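Local coordinates for protein elongation factor 1-gamma 1 (Saccharomyces cerevisiae, PDB 1NHY) that is a subunit of the eEF1 translation elongation complex, which it probably anchors to other cell components, and mediates interaction with eEFB1 through this GST-like N-terminal domain, at residues A[11-16]-A[47-52]; A[94-99]-A[157-162]; A[145-150]-A[188-193]. All blocks are in the same frame, centred on the assembly; numbering follows the deposited sequence.

How the contacts relate
Contact 1 belongs to the N-terminal thioredoxin-like domain, whereas contacts 2 and 3 both lie in the all-helical C-terminal domain, on the other side of the chain's centre. The centres of contacts 1 and 2 are about 20 Å apart. Contact 2 is the most uniformly buried of the three, and what crosses it is aliphatic. Contacts 1 and 3 pair a buried apolar part with an arginine at a partly exposed margin; Arg-13 merely lies over a carbonyl, while Arg-190 approaches two, one through a weak bond and the other at a doubtful length. Contacts 2 and 3 touch: Asp-162 of helix 160-175 probably receives a hydrogen bond from Trp-191, and Trp-99 packs on Arg-146.

Contact 1 (A[11-16]-A[47-52]); sequences RIRTWV and KKVPAF. With SO4 (sulfate ion), chain B.
Thr-14 and Arg-13, in segment 11-16, meet Val-49 and Pro-50 where a loop leads into strand 51-53. The close-packed part is the proline ring. Its CG lies 3.4 Å from Arg-13 O and also faces Thr-14 OG1, while Thr-14 OG1 sits 3.6 Å from Val-49 CG1. A compact threonine and a rigid proline suit this buried seam; Pro-50 also touches Ile-66, and Val-49 touches Phe-40.

Outward the contact becomes polar and looser. Arg-13 CG stands between its backbone N and carbonyl carbon (chi1 66°), and the extended chain runs past Pro-50, with the CD atoms of Arg-13 and Pro-50 3.8 Å apart. One guanidinium face then covers Val-49 O, which lies 3.0 Å from the Arg-13 plane over its centre; this is an electrostatic approach without a hydrogen bond. Lys-48 NZ is 3.7 Å from Arg-13 NH1, a like-charged neighbour probably eased by a weak, long ion pair with Glu-62. A sulfate, probably from the crystallisation liquor, accepts a weak bond from Ile-12 N.

The peptide between Val-49 and Pro-50 is cis, and this cis-proline just before a strand, beside the first helix, is a signature of the thioredoxin-like fold of glutathione transferases.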
loop_
_atom_site.group_PDB
_atom_site.type_symbol
_atom_site.label_atom_id
_atom_site.label_comp_id
_atom_site.label_asym_id
_atom_site.label_seq_id
_atom_site.Cartn_x
_atom_site.Cartn_y
_atom_site.Cartn_z
ATOM N N ARG A 11 7.880 5.928 3.683
ATOM C CA ARG A 11 7.489 4.727 4.405
ATOM C C ARG A 11 6.425 4.144 3.500
ATOM O O ARG A 11 5.722 4.884 2.810
ATOM C CB ARG A 11 6.880 5.075 5.766
ATOM C CG ARG A 11 7.700 4.574 6.948
ATOM C CD ARG A 11 7.147 5.069 8.284
ATOM N NE ARG A 11 8.144 4.959 9.353
ATOM C CZ ARG A 11 8.079 5.609 10.516
ATOM N NH1 ARG A 11 7.063 6.428 10.788
ATOM N NH2 ARG A 11 9.048 5.454 11.406
ATOM N N ILE A 12 6.311 2.827 3.486
ATOM C CA ILE A 12 5.326 2.192 2.635
ATOM C C ILE A 12 3.954 2.889 2.643
ATOM O O ILE A 12 3.367 3.128 1.575
ATOM C CB ILE A 12 5.168 0.718 3.024
ATOM C CG1 ILE A 12 6.360 -0.065 2.505
ATOM C CG2 ILE A 12 3.920 0.125 2.399
ATOM C CD1 ILE A 12 6.396 -0.139 0.992
ATOM N N ARG A 13 3.449 3.234 3.831
ATOM C CA ARG A 13 2.142 3.886 3.931
ATOM C C ARG A 13 2.081 5.224 3.194
ATOM O O ARG A 13 1.012 5.799 3.012
ATOM C CB ARG A 13 1.752 4.085 5.400
ATOM C CG ARG A 13 2.631 5.041 6.153
ATOM C CD ARG A 13 2.258 5.106 7.621
ATOM N NE ARG A 13 3.361 5.684 8.389
ATOM C CZ ARG A 13 3.366 5.867 9.710
ATOM N NH1 ARG A 13 2.311 5.514 10.443
ATOM N NH2 ARG A 13 4.428 6.410 10.301
ATOM N N THR A 14 3.232 5.710 2.751
ATOM C CA THR A 14 3.287 6.971 2.042
ATOM C C THR A 14 3.369 6.797 0.540
ATOM O O THR A 14 3.065 7.704 -0.222
ATOM C CB THR A 14 4.492 7.768 2.484
ATOM O OG1 THR A 14 4.244 8.302 3.786
ATOM C CG2 THR A 14 4.766 8.889 1.512
ATOM N N TRP A 15 3.775 5.619 0.114
ATOM C CA TRP A 15 3.926 5.372 -1.300
ATOM C C TRP A 15 2.712 5.721 -2.150
ATOM O O TRP A 15 2.799 6.585 -3.026
ATOM C CB TRP A 15 4.341 3.919 -1.510
ATOM C CG TRP A 15 5.727 3.610 -0.988
ATOM C CD1 TRP A 15 6.453 4.327 -0.067
ATOM C CD2 TRP A 15 6.530 2.482 -1.328
ATOM N NE1 TRP A 15 7.652 3.709 0.183
ATOM C CE2 TRP A 15 7.725 2.574 -0.578
ATOM C CE3 TRP A 15 6.356 1.394 -2.196
ATOM C CZ2 TRP A 15 8.734 1.621 -0.670
ATOM C CZ3 TRP A 15 7.361 0.441 -2.286
ATOM C CH2 TRP A 15 8.535 0.563 -1.529
ATOM N N VAL A 16 1.577 5.074 -1.903
ATOM C CA VAL A 16 0.394 5.367 -2.710
ATOM C C VAL A 16 0.013 6.843 -2.720
ATOM O O VAL A 16 -0.174 7.416 -3.783
ATOM C CB VAL A 16 -0.819 4.521 -2.281
ATOM C CG1 VAL A 16 -2.065 4.982 -3.028
ATOM C CG2 VAL A 16 -0.549 3.055 -2.584
ATOM N N LYS A 47 2.924 14.985 14.965
ATOM C CA LYS A 47 4.026 14.664 14.052
ATOM C C LYS A 47 3.921 13.251 13.457
ATOM O O LYS A 47 4.899 12.501 13.450
ATOM C CB LYS A 47 5.368 14.803 14.776
ATOM C CG LYS A 47 5.642 16.181 15.327
ATOM C CD LYS A 47 6.979 16.225 16.046
ATOM C CE LYS A 47 7.251 17.632 16.565
ATOM N NZ LYS A 47 8.657 17.851 17.055
ATOM N N LYS A 48 2.737 12.895 12.962
ATOM C CA LYS A 48 2.504 11.583 12.371
ATOM C C LYS A 48 2.333 11.723 10.852
ATOM O O LYS A 48 1.946 12.779 10.351
ATOM C CB LYS A 48 1.257 10.966 13.006
ATOM C CG LYS A 48 0.736 9.726 12.290
ATOM C CD LYS A 48 -0.809 9.684 12.258
ATOM C CE LYS A 48 -1.333 8.639 11.257
ATOM N NZ LYS A 48 -0.756 7.270 11.496
ATOM N N VAL A 49 2.606 10.650 10.119
ATOM C CA VAL A 49 2.502 10.687 8.671
ATOM C C VAL A 49 1.785 9.429 8.150
ATOM O O VAL A 49 1.839 8.384 8.797
ATOM C CB VAL A 49 3.930 10.822 8.096
ATOM C CG1 VAL A 49 4.187 9.786 7.041
ATOM C CG2 VAL A 49 4.126 12.228 7.561
ATOM N N PRO A 50 1.071 9.515 6.999
ATOM C CA PRO A 50 0.826 10.631 6.082
ATOM C C PRO A 50 -0.049 11.711 6.713
ATOM O O PRO A 50 -0.945 11.436 7.522
ATOM C CB PRO A 50 0.128 9.958 4.903
ATOM C CG PRO A 50 0.636 8.580 4.951
ATOM C CD PRO A 50 0.561 8.271 6.404
ATOM N N ALA A 51 0.214 12.943 6.303
ATOM C CA ALA A 51 -0.494 14.101 6.801
ATOM C C ALA A 51 -0.836 15.010 5.625
ATOM O O ALA A 51 0.034 15.401 4.848
ATOM C CB ALA A 51 0.390 14.831 7.779
ATOM N N PHE A 52 -2.106 15.349 5.480
ATOM C CA PHE A 52 -2.494 16.234 4.397
ATOM C C PHE A 52 -3.101 17.540 4.904
ATOM O O PHE A 52 -3.759 17.564 5.943
ATOM C CB PHE A 52 -3.502 15.564 3.489
ATOM C CG PHE A 52 -3.942 16.445 2.362
ATOM C CD1 PHE A 52 -3.147 16.600 1.237
ATOM C CD2 PHE A 52 -5.137 17.153 2.440
ATOM C CE1 PHE A 52 -3.535 17.450 0.210
ATOM C CE2 PHE A 52 -5.531 18.004 1.417
ATOM C CZ PHE A 52 -4.729 18.151 0.301
HETATM S S SO4 B . 8.116 0.645 6.643
HETATM O O1 SO4 B . 6.812 1.292 6.413
HETATM O O2 SO4 B . 8.598 0.956 8.009
HETATM O O3 SO4 B . 7.997 -0.831 6.480
HETATM O O4 SO4 B . 9.094 1.157 5.659
#

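Contact 2 (A[94-99]-A[157-162]); sequences AQIIRW and NISLAD
Ile-96 and Ala-161 hold helix 90-107 against the first turn of helix 160-175, in the all-helical domain of the glutathione transferase fold. That turn begins with the S-x-x-D sequence of the family's N-capping box, Ser-159 being the N-cap.

Ile-96 offers two branches to the second helix. Its CG2 is anti to the backbone N and rests over the start of that helix, 3.8 Å from Ala-161 N and close to the Ala-161 methyl. The other branch extends toward Ser-159, with Ile-96 CG1 4.2 Å from Ser-159 CB. A branched residue can thus touch Ser-159 and Ala-161 with separate branches. Ala-161 answers with a single methyl, small enough to let the backbones approach: its CB is 3.5 Å from Ile-96 O. Trp-99 joins through its stem alone, Trp-99 CB lying 4.0 Å from Ala-161 CB, while the indole turns off to meet Phe-143 edge-to-face.

In the same helix turn the buried Asp-162 ties down the loop. Its OD1 accepts from Leu-153 N. Its OD2 takes two donors from Ser-159: OG from above the carboxylate plane, and the backbone N on the anti lone pair, 2.7 Å from Asp-162 OD2 and almost straight at 177°.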
loop_
_atom_site.group_PDB
_atom_site.type_symbol
_atom_site.label_atom_id
_atom_site.label_comp_id
_atom_site.label_asym_id
_atom_site.label_seq_id
_atom_site.Cartn_x
_atom_site.Cartn_y
_atom_site.Cartn_z
ATOM N N ALA A 94 -17.897 -1.848 -3.773
ATOM C CA ALA A 94 -17.788 -2.766 -2.642
ATOM C C ALA A 94 -16.607 -3.715 -2.794
ATOM O O ALA A 94 -15.750 -3.830 -1.900
ATOM C CB ALA A 94 -19.063 -3.554 -2.485
ATOM N N GLN A 95 -16.563 -4.395 -3.931
ATOM C CA GLN A 95 -15.488 -5.321 -4.186
ATOM C C GLN A 95 -14.124 -4.687 -3.991
ATOM O O GLN A 95 -13.209 -5.311 -3.447
ATOM C CB GLN A 95 -15.616 -5.861 -5.593
ATOM C CG GLN A 95 -16.540 -7.035 -5.656
ATOM C CD GLN A 95 -16.067 -8.160 -4.757
ATOM O OE1 GLN A 95 -14.873 -8.294 -4.496
ATOM N NE2 GLN A 95 -16.996 -8.988 -4.289
ATOM N N ILE A 96 -13.983 -3.444 -4.427
ATOM C CA ILE A 96 -12.709 -2.774 -4.275
ATOM C C ILE A 96 -12.386 -2.642 -2.792
ATOM O O ILE A 96 -11.241 -2.818 -2.368
ATOM C CB ILE A 96 -12.720 -1.375 -4.901
ATOM C CG1 ILE A 96 -12.988 -1.479 -6.407
ATOM C CG2 ILE A 96 -11.399 -0.689 -4.617
ATOM C CD1 ILE A 96 -13.285 -0.153 -7.065
ATOM N N ILE A 97 -13.409 -2.340 -2.004
ATOM C CA ILE A 97 -13.260 -2.167 -0.567
ATOM C C ILE A 97 -12.973 -3.497 0.084
ATOM O O ILE A 97 -12.311 -3.583 1.125
ATOM C CB ILE A 97 -14.540 -1.600 0.040
ATOM C CG1 ILE A 97 -14.923 -0.334 -0.721
ATOM C CG2 ILE A 97 -14.351 -1.325 1.505
ATOM C CD1 ILE A 97 -16.092 0.390 -0.164
ATOM N N ARG A 98 -13.489 -4.548 -0.528
ATOM C CA ARG A 98 -13.253 -5.862 0.013
ATOM C C ARG A 98 -11.757 -6.124 0.041
ATOM O O ARG A 98 -11.175 -6.310 1.108
ATOM C CB ARG A 98 -13.957 -6.906 -0.829
ATOM C CG ARG A 98 -13.672 -8.301 -0.394
ATOM C CD ARG A 98 -14.526 -9.252 -1.171
ATOM N NE ARG A 98 -13.742 -10.395 -1.616
ATOM C CZ ARG A 98 -14.262 -11.535 -2.045
ATOM N NH1 ARG A 98 -15.597 -11.691 -2.082
ATOM N NH2 ARG A 98 -13.440 -12.512 -2.437
ATOM N N TRP A 99 -11.122 -6.117 -1.125
ATOM C CA TRP A 99 -9.693 -6.364 -1.158
ATOM C C TRP A 99 -8.937 -5.289 -0.433
ATOM O O TRP A 99 -7.959 -5.565 0.273
ATOM C CB TRP A 99 -9.233 -6.485 -2.582
ATOM C CG TRP A 99 -9.818 -7.703 -3.167
ATOM C CD1 TRP A 99 -11.004 -7.808 -3.831
ATOM C CD2 TRP A 99 -9.253 -9.014 -3.122
ATOM N NE1 TRP A 99 -11.215 -9.110 -4.211
ATOM C CE2 TRP A 99 -10.155 -9.874 -3.787
ATOM C CE3 TRP A 99 -8.066 -9.550 -2.584
ATOM C CZ2 TRP A 99 -9.908 -11.246 -3.939
ATOM C CZ3 TRP A 99 -7.819 -10.902 -2.731
ATOM C CH2 TRP A 99 -8.738 -11.741 -3.404
ATOM N N ASN A 157 -9.221 -3.479 -13.999
ATOM C CA ASN A 157 -8.415 -2.270 -14.073
ATOM C C ASN A 157 -7.667 -2.148 -12.774
ATOM O O ASN A 157 -8.120 -2.664 -11.748
ATOM C CB ASN A 157 -9.302 -1.058 -14.197
ATOM C CG ASN A 157 -9.774 -0.838 -15.589
ATOM O OD1 ASN A 157 -8.969 -0.598 -16.491
ATOM N ND2 ASN A 157 -11.084 -0.907 -15.788
ATOM N N ILE A 158 -6.519 -1.486 -12.787
ATOM C CA ILE A 158 -5.821 -1.316 -11.527
ATOM C C ILE A 158 -6.700 -0.391 -10.685
ATOM O O ILE A 158 -6.950 0.751 -11.063
ATOM C CB ILE A 158 -4.458 -0.654 -11.697
ATOM C CG1 ILE A 158 -3.477 -1.661 -12.292
ATOM C CG2 ILE A 158 -3.985 -0.089 -10.354
ATOM C CD1 ILE A 158 -2.055 -1.154 -12.370
ATOM N N SER A 159 -7.167 -0.892 -9.552
ATOM C CA SER A 159 -8.019 -0.124 -8.651
ATOM C C SER A 159 -7.273 0.254 -7.388
ATOM O O SER A 159 -6.232 -0.327 -7.052
ATOM C CB SER A 159 -9.242 -0.956 -8.248
ATOM O OG SER A 159 -8.854 -2.273 -7.865
ATOM N N LEU A 160 -7.823 1.217 -6.672
ATOM C CA LEU A 160 -7.229 1.634 -5.426
ATOM C C LEU A 160 -6.839 0.382 -4.631
ATOM O O LEU A 160 -5.850 0.400 -3.892
ATOM C CB LEU A 160 -8.225 2.449 -4.625
ATOM C CG LEU A 160 -7.646 3.521 -3.706
ATOM C CD1 LEU A 160 -8.523 3.569 -2.478
ATOM C CD2 LEU A 160 -6.195 3.239 -3.314
ATOM N N ALA A 161 -7.606 -0.706 -4.779
ATOM C CA ALA A 161 -7.292 -1.947 -4.063
ATOM C C ALA A 161 -5.907 -2.471 -4.448
ATOM O O ALA A 161 -5.018 -2.613 -3.601
ATOM C CB ALA A 161 -8.325 -3.002 -4.352
ATOM N N ASP A 162 -5.726 -2.764 -5.728
ATOM C CA ASP A 162 -4.449 -3.255 -6.215
ATOM C C ASP A 162 -3.315 -2.376 -5.736
ATOM O O ASP A 162 -2.303 -2.874 -5.255
ATOM C CB ASP A 162 -4.468 -3.266 -7.721
ATOM C CG ASP A 162 -5.623 -4.052 -8.257
ATOM O OD1 ASP A 162 -5.579 -5.285 -8.109
ATOM O OD2 ASP A 162 -6.574 -3.450 -8.803
#

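Contact 3 (A[145-150]-A[188-193]); sequences NRLKNY and IVRWFN
Segment 145-150, which begins in helix 126-147, runs past helix 186-197, the backbones coming nearest where the CA atoms of Leu-147 and Ile-188 are 6.3 Å apart. Leu-147 carries the apolar half. Its side chain enters between Ile-188 and Trp-191, crossing the isoleucine at about a right angle, with Leu-147 CD2 3.7 Å from Ile-188 CD1. Against the tryptophan it leans obliquely: Leu-147 CG meets Trp-191 CB at 3.6 Å, Leu-147 CD1 lies above the CG-CD1 corner of the ring, 3.6 Å from Trp-191 CD1, and Leu-147 CD2 stands over the same ring face toward the rim. Leucine's forked end suits a place that must fill space beside both an aliphatic chain and a broad flat ring. The indole is held from its polar end as well, probably hydrogen-bonded to Asp-162; Phe-169 and Leu-153 add to its surroundings.

Toward the surface Arg-190 takes over. CG is anti to the backbone N (chi1 172°), beside the carbonyl carbon, and the bend at chi3 (65°) swings NE round. Arg-190 NH2 then donates to Leu-147 O near the guanidinium plane, a bond whose modelled length is too short to trust, and more weakly to Tyr-150 O at 2.9 Å and a poor 116°. NH1 makes a further weak bond to Thr-151 O.

A long cationic side chain can approach the carbonyls of Leu-147, Tyr-150 and Thr-151, though these bonds are weak or of doubtful length. Its positive charge close to several carbonyl oxygens is probably favourable, so the contact joins apolar burial within to electrostatic attraction at its margin.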
loop_
_atom_site.group_PDB
_atom_site.type_symbol
_atom_site.label_atom_id
_atom_site.label_comp_id
_atom_site.label_asym_id
_atom_site.label_seq_id
_atom_site.Cartn_x
_atom_site.Cartn_y
_atom_site.Cartn_z
ATOM N N ASN A 145 -5.575 -17.349 -5.396
ATOM C CA ASN A 145 -6.752 -17.941 -6.003
ATOM C C ASN A 145 -7.452 -16.967 -6.913
ATOM O O ASN A 145 -7.940 -17.353 -7.965
ATOM C CB ASN A 145 -7.756 -18.412 -4.964
ATOM C CG ASN A 145 -7.216 -19.519 -4.103
ATOM O OD1 ASN A 145 -6.627 -20.484 -4.610
ATOM N ND2 ASN A 145 -7.419 -19.400 -2.780
ATOM N N ARG A 146 -7.515 -15.700 -6.517
ATOM C CA ARG A 146 -8.193 -14.722 -7.347
ATOM C C ARG A 146 -7.344 -14.284 -8.538
ATOM O O ARG A 146 -7.842 -14.242 -9.672
ATOM C CB ARG A 146 -8.622 -13.526 -6.484
ATOM C CG ARG A 146 -8.412 -12.162 -7.096
ATOM C CD ARG A 146 -9.278 -11.923 -8.315
ATOM N NE ARG A 146 -10.680 -11.744 -7.977
ATOM C CZ ARG A 146 -11.558 -11.110 -8.748
ATOM N NH1 ARG A 146 -11.188 -10.589 -9.906
ATOM N NH2 ARG A 146 -12.813 -10.976 -8.350
ATOM N N LEU A 147 -6.066 -13.983 -8.279
ATOM C CA LEU A 147 -5.139 -13.538 -9.317
ATOM C C LEU A 147 -4.887 -14.595 -10.375
ATOM O O LEU A 147 -4.285 -14.321 -11.415
ATOM C CB LEU A 147 -3.802 -13.139 -8.712
ATOM C CG LEU A 147 -3.615 -11.702 -8.239
ATOM C CD1 LEU A 147 -4.598 -10.769 -8.930
ATOM C CD2 LEU A 147 -3.801 -11.665 -6.757
ATOM N N LYS A 148 -5.336 -15.810 -10.108
ATOM C CA LYS A 148 -5.137 -16.886 -11.049
ATOM C C LYS A 148 -6.074 -16.776 -12.240
ATOM O O LYS A 148 -5.695 -17.125 -13.343
ATOM C CB LYS A 148 -5.328 -18.229 -10.350
ATOM C CG LYS A 148 -5.219 -19.442 -11.268
ATOM C CD LYS A 148 -5.256 -20.757 -10.462
ATOM C CE LYS A 148 -5.087 -22.001 -11.373
ATOM N NZ LYS A 148 -4.977 -23.292 -10.605
ATOM N N ASN A 149 -7.290 -16.285 -12.038
ATOM C CA ASN A 149 -8.230 -16.168 -13.153
ATOM C C ASN A 149 -8.592 -14.725 -13.399
ATOM O O ASN A 149 -9.429 -14.423 -14.248
ATOM C CB ASN A 149 -9.506 -16.947 -12.858
ATOM C CG ASN A 149 -9.230 -18.270 -12.169
ATOM O OD1 ASN A 149 -8.583 -19.164 -12.739
ATOM N ND2 ASN A 149 -9.712 -18.401 -10.928
ATOM N N TYR A 150 -7.964 -13.839 -12.640
ATOM C CA TYR A 150 -8.217 -12.418 -12.767
ATOM C C TYR A 150 -6.913 -11.609 -12.745
ATOM O O TYR A 150 -5.983 -11.892 -11.987
ATOM C CB TYR A 150 -9.165 -11.975 -11.646
ATOM C CG TYR A 150 -10.528 -12.646 -11.711
ATOM C CD1 TYR A 150 -11.607 -12.020 -12.345
ATOM C CD2 TYR A 150 -10.723 -13.920 -11.171
ATOM C CE1 TYR A 150 -12.840 -12.639 -12.444
ATOM C CE2 TYR A 150 -11.951 -14.550 -11.271
ATOM C CZ TYR A 150 -13.013 -13.907 -11.910
ATOM O OH TYR A 150 -14.242 -14.538 -12.020
ATOM N N ILE A 188 0.353 -14.020 -7.872
ATOM C CA ILE A 188 0.740 -12.909 -7.011
ATOM C C ILE A 188 1.891 -12.131 -7.649
ATOM O O ILE A 188 1.859 -10.896 -7.709
ATOM C CB ILE A 188 1.183 -13.409 -5.614
ATOM C CG1 ILE A 188 0.090 -14.291 -5.007
ATOM C CG2 ILE A 188 1.487 -12.223 -4.698
ATOM C CD1 ILE A 188 -1.254 -13.618 -4.925
ATOM N N VAL A 189 2.897 -12.861 -8.131
ATOM C CA VAL A 189 4.058 -12.238 -8.768
ATOM C C VAL A 189 3.647 -11.466 -10.014
ATOM O O VAL A 189 3.919 -10.265 -10.131
ATOM C CB VAL A 189 5.101 -13.283 -9.164
ATOM C CG1 VAL A 189 6.309 -12.587 -9.734
ATOM C CG2 VAL A 189 5.478 -14.120 -7.955
ATOM N N ARG A 190 3.001 -12.165 -10.943
ATOM C CA ARG A 190 2.514 -11.549 -12.167
ATOM C C ARG A 190 1.889 -10.194 -11.813
ATOM O O ARG A 190 2.366 -9.133 -12.244
ATOM C CB ARG A 190 1.457 -12.448 -12.806
ATOM C CG ARG A 190 0.762 -11.812 -13.981
ATOM C CD ARG A 190 -0.309 -12.715 -14.538
ATOM N NE ARG A 190 -1.407 -12.948 -13.607
ATOM C CZ ARG A 190 -2.157 -11.987 -13.073
ATOM N NH1 ARG A 190 -1.934 -10.706 -13.359
ATOM N NH2 ARG A 190 -3.165 -12.314 -12.271
ATOM N N TRP A 191 0.821 -10.271 -11.007
ATOM C CA TRP A 191 0.049 -9.139 -10.513
ATOM C C TRP A 191 0.934 -8.063 -9.891
ATOM O O TRP A 191 0.846 -6.883 -10.243
ATOM C CB TRP A 191 -0.961 -9.652 -9.465
ATOM C CG TRP A 191 -1.631 -8.580 -8.598
ATOM C CD1 TRP A 191 -2.638 -7.720 -8.968
ATOM C CD2 TRP A 191 -1.262 -8.208 -7.256
ATOM N NE1 TRP A 191 -2.905 -6.837 -7.944
ATOM C CE2 TRP A 191 -2.080 -7.111 -6.884
ATOM C CE3 TRP A 191 -0.320 -8.695 -6.337
ATOM C CZ2 TRP A 191 -1.978 -6.482 -5.632
ATOM C CZ3 TRP A 191 -0.216 -8.072 -5.093
ATOM C CH2 TRP A 191 -1.047 -6.974 -4.752
ATOM N N PHE A 192 1.780 -8.478 -8.964
ATOM C CA PHE A 192 2.647 -7.546 -8.279
ATOM C C PHE A 192 3.413 -6.650 -9.240
ATOM O O PHE A 192 3.337 -5.414 -9.153
ATOM C CB PHE A 192 3.620 -8.309 -7.375
ATOM C CG PHE A 192 4.434 -7.422 -6.481
ATOM C CD1 PHE A 192 3.812 -6.540 -5.599
ATOM C CD2 PHE A 192 5.820 -7.453 -6.529
ATOM C CE1 PHE A 192 4.562 -5.708 -4.772
ATOM C CE2 PHE A 192 6.580 -6.630 -5.706
ATOM C CZ PHE A 192 5.952 -5.751 -4.829
ATOM N N ASN A 193 4.130 -7.269 -10.173
ATOM C CA ASN A 193 4.941 -6.520 -11.135
ATOM C C ASN A 193 4.116 -5.574 -11.997
ATOM O O ASN A 193 4.530 -4.446 -12.282
ATOM C CB ASN A 193 5.734 -7.478 -12.027
ATOM C CG ASN A 193 6.540 -8.503 -11.224
ATOM O OD1 ASN A 193 7.153 -8.169 -10.214
ATOM N ND2 ASN A 193 6.547 -9.748 -11.678
#